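Local coordinates for protein dTDP-4-dehydrorhamnose 3,5-epimerase (Sulfolobus tokodaii, PDB 2B9U) that probably catalyses the 3,5-epimerization of dTDP-4-dehydro-6-deoxy-glucose that leads to dTDP-L-rhamnose, working as a homodimer, at residues L8-I13 / P114-G119; N48-F51 / V57-L60. All coordinates share one frame; numbering follows the deposited sequence.

In the fold
Both contacts bridge the two antiparallel sheets of the jelly-roll (cupin) barrel. In contact 1 the hairpin joining strands 3-9 and 12-22 meets the start of strand 116-122; in contact 2 strand 44-52 faces strand 57-63. Along the chain the order is 8-13, 48-51, 57-60, 114-119, so contact 2 falls wholly between the two halves of contact 1. Their centres lie about 16 Å apart, on opposite sides of the middle of the chain. Strands 57-63 and 116-122 are neighbours in the five-stranded sheet, where L60 CD2 packs 3.6 Å from G119 CA. No other chain of the assembly touches contact 1, whereas in contact 2 residues 48-51 pair with a strand of the second subunit.

Contact 1. Residues L8-I13 / P114-G119; sequences LGMGII and PGFAHG
F116 reaches from the start of strand 116-122 to the tight hairpin turn carrying M10 and I12, a packing contact between the two sheets of the jelly-roll barrel. The turn is type I', running from G9 to I12 between strands 3-9 and 12-22. I12 N to G9 O, at 3.0 Å, is the hydrogen bond that closes it; L8 N to I12 O, at 2.9 Å, ties the two arms of the hairpin together. M10 and G11 are the central residues, both at positive phi. At the wider phi values of G9 and G11, a CB would run into the carbonyl oxygen of the residue before.

Over the face of the ring comes a CH-pi contact. I12 CD1 stands 3.6 Å from the F116 centroid, only 8° off the ring normal, so the methyl sits almost squarely over the middle. The bond from CA to CB in I12 does not aim at the strand; chi1 (-54°) puts CG1 anti to the carbonyl carbon, and chi2 (-71°) then turns CD1 over the ring. A84 and D86 of strand 79-86 also touch this phenyl.

At the edge, M10 is the partner from this turn. Its CB lies in the ring plane, 3.5 Å from F116 CZ, and its sulfur makes a Met-aromatic contact at the edge, with SD 5.2 Å from the centroid. The bent thioether end also brings CE to 4.0 Å from F116 CE2. Beyond the ring, M10 also packs on T93, V98 and D86.

The one polar atom in this edge contact is the backbone carbonyl of M10, which probably suits the slightly positive C-H rim: M10 O lies 3.3 Å from F116 CZ.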
ATOM      1  N   LEU A   8      19.691  -0.597 -10.557  1.00 29.94           N
ATOM      2  CA  LEU A   8      20.322   0.709 -10.366  1.00 29.53           C
ATOM      3  C   LEU A   8      21.704   0.619  -9.706  1.00 29.20           C
ATOM      4  O   LEU A   8      22.339   1.637  -9.425  1.00 29.03           O
ATOM      5  CB  LEU A   8      19.392   1.662  -9.601  1.00 29.12           C
ATOM      6  CG  LEU A   8      17.961   1.892 -10.135  1.00 29.62           C
ATOM      7  CD1 LEU A   8      17.317   3.017  -9.367  1.00 29.16           C
ATOM      8  CD2 LEU A   8      17.876   2.198 -11.647  1.00 29.41           C
ATOM      9  N   GLY A   9      22.172  -0.606  -9.479  1.00 29.75           N
ATOM     10  CA  GLY A   9      23.437  -0.838  -8.794  1.00 29.46           C
ATOM     11  C   GLY A   9      23.259  -1.277  -7.355  1.00 29.70           C
ATOM     12  O   GLY A   9      22.320  -0.852  -6.681  1.00 29.65           O
ATOM     13  N   MET A  10      24.164  -2.145  -6.899  1.00 29.74           N
ATOM     14  CA  MET A  10      24.314  -2.541  -5.477  1.00 29.71           C
ATOM     15  C   MET A  10      23.134  -3.319  -4.894  1.00 29.10           C
ATOM     16  O   MET A  10      23.015  -3.425  -3.681  1.00 29.16           O
ATOM     17  CB  MET A  10      24.604  -1.337  -4.554  1.00 29.99           C
ATOM     18  CG  MET A  10      25.492  -0.232  -5.079  1.00 32.29           C
ATOM     19  SD  MET A  10      25.667   1.047  -3.804  1.00 36.70           S
ATOM     20  CE  MET A  10      24.519   2.295  -4.368  1.00 34.85           C
ATOM     21  N   GLY A  11      22.260  -3.843  -5.746  1.00 28.99           N
ATOM     22  CA  GLY A  11      21.059  -4.539  -5.288  1.00 28.42           C
ATOM     23  C   GLY A  11      19.794  -3.691  -5.282  1.00 28.29           C
ATOM     24  O   GLY A  11      18.714  -4.180  -4.945  1.00 28.27           O
ATOM     25  N   ILE A  12      19.927  -2.425  -5.673  1.00 28.24           N
ATOM     26  CA  ILE A  12      18.799  -1.484  -5.737  1.00 27.61           C
ATOM     27  C   ILE A  12      18.112  -1.702  -7.082  1.00 27.46           C
ATOM     28  O   ILE A  12      18.783  -1.804  -8.121  1.00 27.26           O
ATOM     29  CB  ILE A  12      19.272   0.008  -5.590  1.00 27.75           C
ATOM     30  CG1 ILE A  12      20.110   0.216  -4.318  1.00 27.63           C
ATOM     31  CG2 ILE A  12      18.091   1.007  -5.663  1.00 27.32           C
ATOM     32  CD1 ILE A  12      19.334   0.157  -3.024  1.00 29.77           C
ATOM     33  N   ILE A  13      16.778  -1.785  -7.060  1.00 26.24           N
ATOM     34  CA  ILE A  13      16.011  -2.090  -8.247  1.00 25.32           C
ATOM     35  C   ILE A  13      14.869  -1.093  -8.404  1.00 25.49           C
ATOM     36  O   ILE A  13      14.152  -0.802  -7.445  1.00 24.34           O
ATOM     37  CB  ILE A  13      15.442  -3.540  -8.224  1.00 25.99           C
ATOM     38  CG1 ILE A  13      16.584  -4.575  -8.138  1.00 26.07           C
ATOM     39  CG2 ILE A  13      14.609  -3.797  -9.471  1.00 23.82           C
ATOM     40  CD1 ILE A  13      16.147  -6.025  -8.182  1.00 27.98           C
ATOM     41  N   PRO A 114      18.189  -5.009   2.469  1.00 26.99           N
ATOM     42  CA  PRO A 114      18.899  -4.702   3.725  1.00 27.24           C
ATOM     43  C   PRO A 114      20.357  -4.273   3.524  1.00 27.67           C
ATOM     44  O   PRO A 114      20.995  -4.673   2.557  1.00 28.32           O
ATOM     45  CB  PRO A 114      18.857  -6.029   4.492  1.00 27.42           C
ATOM     46  CG  PRO A 114      17.700  -6.764   3.950  1.00 26.72           C
ATOM     47  CD  PRO A 114      17.593  -6.362   2.491  1.00 27.05           C
ATOM     48  N   GLY A 115      20.877  -3.470   4.447  1.00 28.00           N
ATOM     49  CA  GLY A 115      22.233  -2.951   4.334  1.00 28.25           C
ATOM     50  C   GLY A 115      22.329  -1.528   3.806  1.00 28.60           C
ATOM     51  O   GLY A 115      23.433  -1.012   3.655  1.00 28.04           O
ATOM     52  N   PHE A 116      21.172  -0.903   3.517  1.00 28.19           N
ATOM     53  CA  PHE A 116      21.109   0.494   3.063  1.00 27.60           C
ATOM     54  C   PHE A 116      20.361   1.382   4.038  1.00 26.98           C
ATOM     55  O   PHE A 116      19.444   0.929   4.706  1.00 26.80           O
ATOM     56  CB  PHE A 116      20.395   0.604   1.703  1.00 27.97           C
ATOM     57  CG  PHE A 116      21.195   0.079   0.551  1.00 28.82           C
ATOM     58  CD1 PHE A 116      21.246  -1.289   0.291  1.00 29.12           C
ATOM     59  CD2 PHE A 116      21.891   0.954  -0.281  1.00 28.60           C
ATOM     60  CE1 PHE A 116      22.003  -1.775  -0.776  1.00 30.95           C
ATOM     61  CE2 PHE A 116      22.640   0.481  -1.356  1.00 29.42           C
ATOM     62  CZ  PHE A 116      22.696  -0.881  -1.606  1.00 30.06           C
ATOM     63  N   ALA A 117      20.742   2.659   4.086  1.00 26.31           N
ATOM     64  CA  ALA A 117      19.968   3.669   4.788  1.00 25.61           C
ATOM     65  C   ALA A 117      19.071   4.422   3.801  1.00 25.17           C
ATOM     66  O   ALA A 117      19.550   4.913   2.782  1.00 24.84           O
ATOM     67  CB  ALA A 117      20.903   4.651   5.499  1.00 25.55           C
ATOM     68  N   HIS A 118      17.782   4.538   4.123  1.00 24.09           N
ATOM     69  CA  HIS A 118      16.809   5.160   3.219  1.00 23.68           C
ATOM     70  C   HIS A 118      16.330   6.546   3.677  1.00 23.35           C
ATOM     71  O   HIS A 118      16.012   6.760   4.829  1.00 23.68           O
ATOM     72  CB  HIS A 118      15.607   4.216   2.978  1.00 23.39           C
ATOM     73  CG  HIS A 118      14.406   4.900   2.383  1.00 23.31           C
ATOM     74  ND1 HIS A 118      13.214   5.030   3.059  1.00 22.75           N
ATOM     75  CD2 HIS A 118      14.229   5.521   1.195  1.00 22.39           C
ATOM     76  CE1 HIS A 118      12.353   5.696   2.314  1.00 22.18           C
ATOM     77  NE2 HIS A 118      12.943   6.002   1.176  1.00 22.81           N
ATOM     78  N   GLY A 119      16.247   7.480   2.753  1.00 23.17           N
ATOM     79  CA  GLY A 119      15.628   8.752   3.055  1.00 22.80           C
ATOM     80  C   GLY A 119      15.038   9.359   1.809  1.00 22.44           C
ATOM     81  O   GLY A 119      15.244   8.850   0.707  1.00 21.88           O
TER

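Contact 2. Residues N48-F51 / V57-L60; sequences NMSF and VRGL
R58 presents its guanidinium to strand 44-52, where NE is hydrogen-bonded to S52 OG, just past the segment 48-51, and NH2 comes to 3.0 Å from F51 O. That carbonyl oxygen lies at the edge of the guanidinium, near its plane. The side chain spans the distance because it is extended from CG to NE, with CG anti to the carbonyl carbon (chi1 -64°).

The flat group is also covered from one side. S50 CB sits over its centre, 3.9 Å from R58 CZ, with S50 OG on the same side, 4.0 Å from R58 NE. That hydroxyl is hydrogen-bonded to Y130 OH on the adjoining strand 126-133.

These strands belong to the two facing sheets of the jelly roll, and the arginine crosses the space between them beside F120 of strand 116-122. Cutting R58 back to an alanine would be likely to open a gap over S50 CB and leave S52 OG without its NE mate.

F51 turns its CB away from strand 57-63, and its ring meets that of F26 of the second subunit, planes at about 35°, while residues 48-51 pair in an antiparallel ladder with a strand of that subunit and carry the sheet across the dimer interface.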
ATOM      1  N   ASN A  48       3.849   0.651   5.912  1.00 21.50           N
ATOM      2  CA  ASN A  48       3.711   1.961   6.553  1.00 21.15           C
ATOM      3  C   ASN A  48       3.267   3.022   5.546  1.00 20.88           C
ATOM      4  O   ASN A  48       3.370   2.809   4.336  1.00 20.50           O
ATOM      5  CB  ASN A  48       5.039   2.398   7.185  1.00 21.00           C
ATOM      6  CG  ASN A  48       5.437   1.553   8.398  1.00 22.78           C
ATOM      7  OD1 ASN A  48       4.617   0.857   8.981  1.00 24.04           O
ATOM      8  ND2 ASN A  48       6.695   1.648   8.794  1.00 22.98           N
ATOM      9  N   MET A  49       2.802   4.161   6.063  1.00 21.38           N
ATOM     10  CA  MET A  49       2.451   5.318   5.249  1.00 21.89           C
ATOM     11  C   MET A  49       2.821   6.611   5.945  1.00 21.63           C
ATOM     12  O   MET A  49       2.633   6.763   7.151  1.00 20.79           O
ATOM     13  CB  MET A  49       0.952   5.328   4.900  1.00 22.35           C
ATOM     14  CG  MET A  49       0.546   6.468   3.939  1.00 23.95           C
ATOM     15  SD  MET A  49      -1.174   6.419   3.403  1.00 29.37           S
ATOM     16  CE  MET A  49      -1.845   7.814   4.283  1.00 30.37           C
ATOM     17  N   SER A  50       3.372   7.544   5.173  1.00 21.58           N
ATOM     18  CA  SER A  50       3.623   8.889   5.676  1.00 21.31           C
ATOM     19  C   SER A  50       3.053   9.910   4.726  1.00 22.15           C
ATOM     20  O   SER A  50       2.984   9.672   3.512  1.00 22.43           O
ATOM     21  CB  SER A  50       5.114   9.148   5.894  1.00 21.52           C
ATOM     22  OG  SER A  50       5.842   9.134   4.678  1.00 19.88           O
ATOM     23  N   PHE A  51       2.629  11.040   5.289  1.00 22.20           N
ATOM     24  CA  PHE A  51       2.334  12.216   4.508  1.00 22.42           C
ATOM     25  C   PHE A  51       3.373  13.279   4.871  1.00 22.33           C
ATOM     26  O   PHE A  51       3.607  13.555   6.041  1.00 22.18           O
ATOM     27  CB  PHE A  51       0.922  12.726   4.785  1.00 22.82           C
ATOM     28  CG  PHE A  51       0.680  14.116   4.270  1.00 24.57           C
ATOM     29  CD1 PHE A  51       0.628  14.362   2.885  1.00 24.31           C
ATOM     30  CD2 PHE A  51       0.531  15.182   5.149  1.00 22.72           C
ATOM     31  CE1 PHE A  51       0.424  15.653   2.397  1.00 25.33           C
ATOM     32  CE2 PHE A  51       0.324  16.467   4.666  1.00 24.24           C
ATOM     33  CZ  PHE A  51       0.267  16.703   3.284  1.00 23.32           C
ATOM     34  N   VAL A  57      12.302  16.393   4.990  1.00 23.92           N
ATOM     35  CA  VAL A  57      13.283  15.332   4.839  1.00 23.99           C
ATOM     36  C   VAL A  57      13.050  14.303   5.935  1.00 24.44           C
ATOM     37  O   VAL A  57      12.884  14.671   7.102  1.00 24.63           O
ATOM     38  CB  VAL A  57      14.727  15.885   4.955  1.00 24.43           C
ATOM     39  CG1 VAL A  57      15.748  14.744   4.947  1.00 24.58           C
ATOM     40  CG2 VAL A  57      15.015  16.896   3.845  1.00 23.10           C
ATOM     41  N   ARG A  58      12.999  13.025   5.551  1.00 24.47           N
ATOM     42  CA  ARG A  58      12.945  11.916   6.484  1.00 24.31           C
ATOM     43  C   ARG A  58      14.096  10.989   6.115  1.00 24.85           C
ATOM     44  O   ARG A  58      14.230  10.626   4.950  1.00 24.66           O
ATOM     45  CB  ARG A  58      11.625  11.144   6.360  1.00 24.02           C
ATOM     46  CG  ARG A  58      10.387  11.944   6.730  1.00 24.24           C
ATOM     47  CD  ARG A  58       9.112  11.143   6.482  1.00 22.46           C
ATOM     48  NE  ARG A  58       7.921  11.979   6.555  1.00 20.85           N
ATOM     49  CZ  ARG A  58       7.115  12.072   7.613  1.00 20.88           C
ATOM     50  NH1 ARG A  58       7.366  11.375   8.713  1.00 21.89           N
ATOM     51  NH2 ARG A  58       6.049  12.856   7.561  1.00 19.04           N
ATOM     52  N   GLY A  59      14.915  10.613   7.100  1.00 24.42           N
ATOM     53  CA  GLY A  59      16.021   9.679   6.872  1.00 25.33           C
ATOM     54  C   GLY A  59      17.284  10.052   7.640  1.00 25.91           C
ATOM     55  O   GLY A  59      17.290  11.024   8.385  1.00 25.81           O
ATOM     56  N   LEU A  60      18.368   9.300   7.453  1.00 26.37           N
ATOM     57  CA  LEU A  60      18.407   8.140   6.560  1.00 26.95           C
ATOM     58  C   LEU A  60      18.390   6.882   7.441  1.00 27.58           C
ATOM     59  O   LEU A  60      19.355   6.606   8.166  1.00 27.87           O
ATOM     60  CB  LEU A  60      19.653   8.196   5.656  1.00 26.69           C
ATOM     61  CG  LEU A  60      20.008   9.530   4.972  1.00 26.21           C
ATOM     62  CD1 LEU A  60      21.337   9.467   4.195  1.00 26.49           C
ATOM     63  CD2 LEU A  60      18.902   9.982   4.055  1.00 25.00           C
TER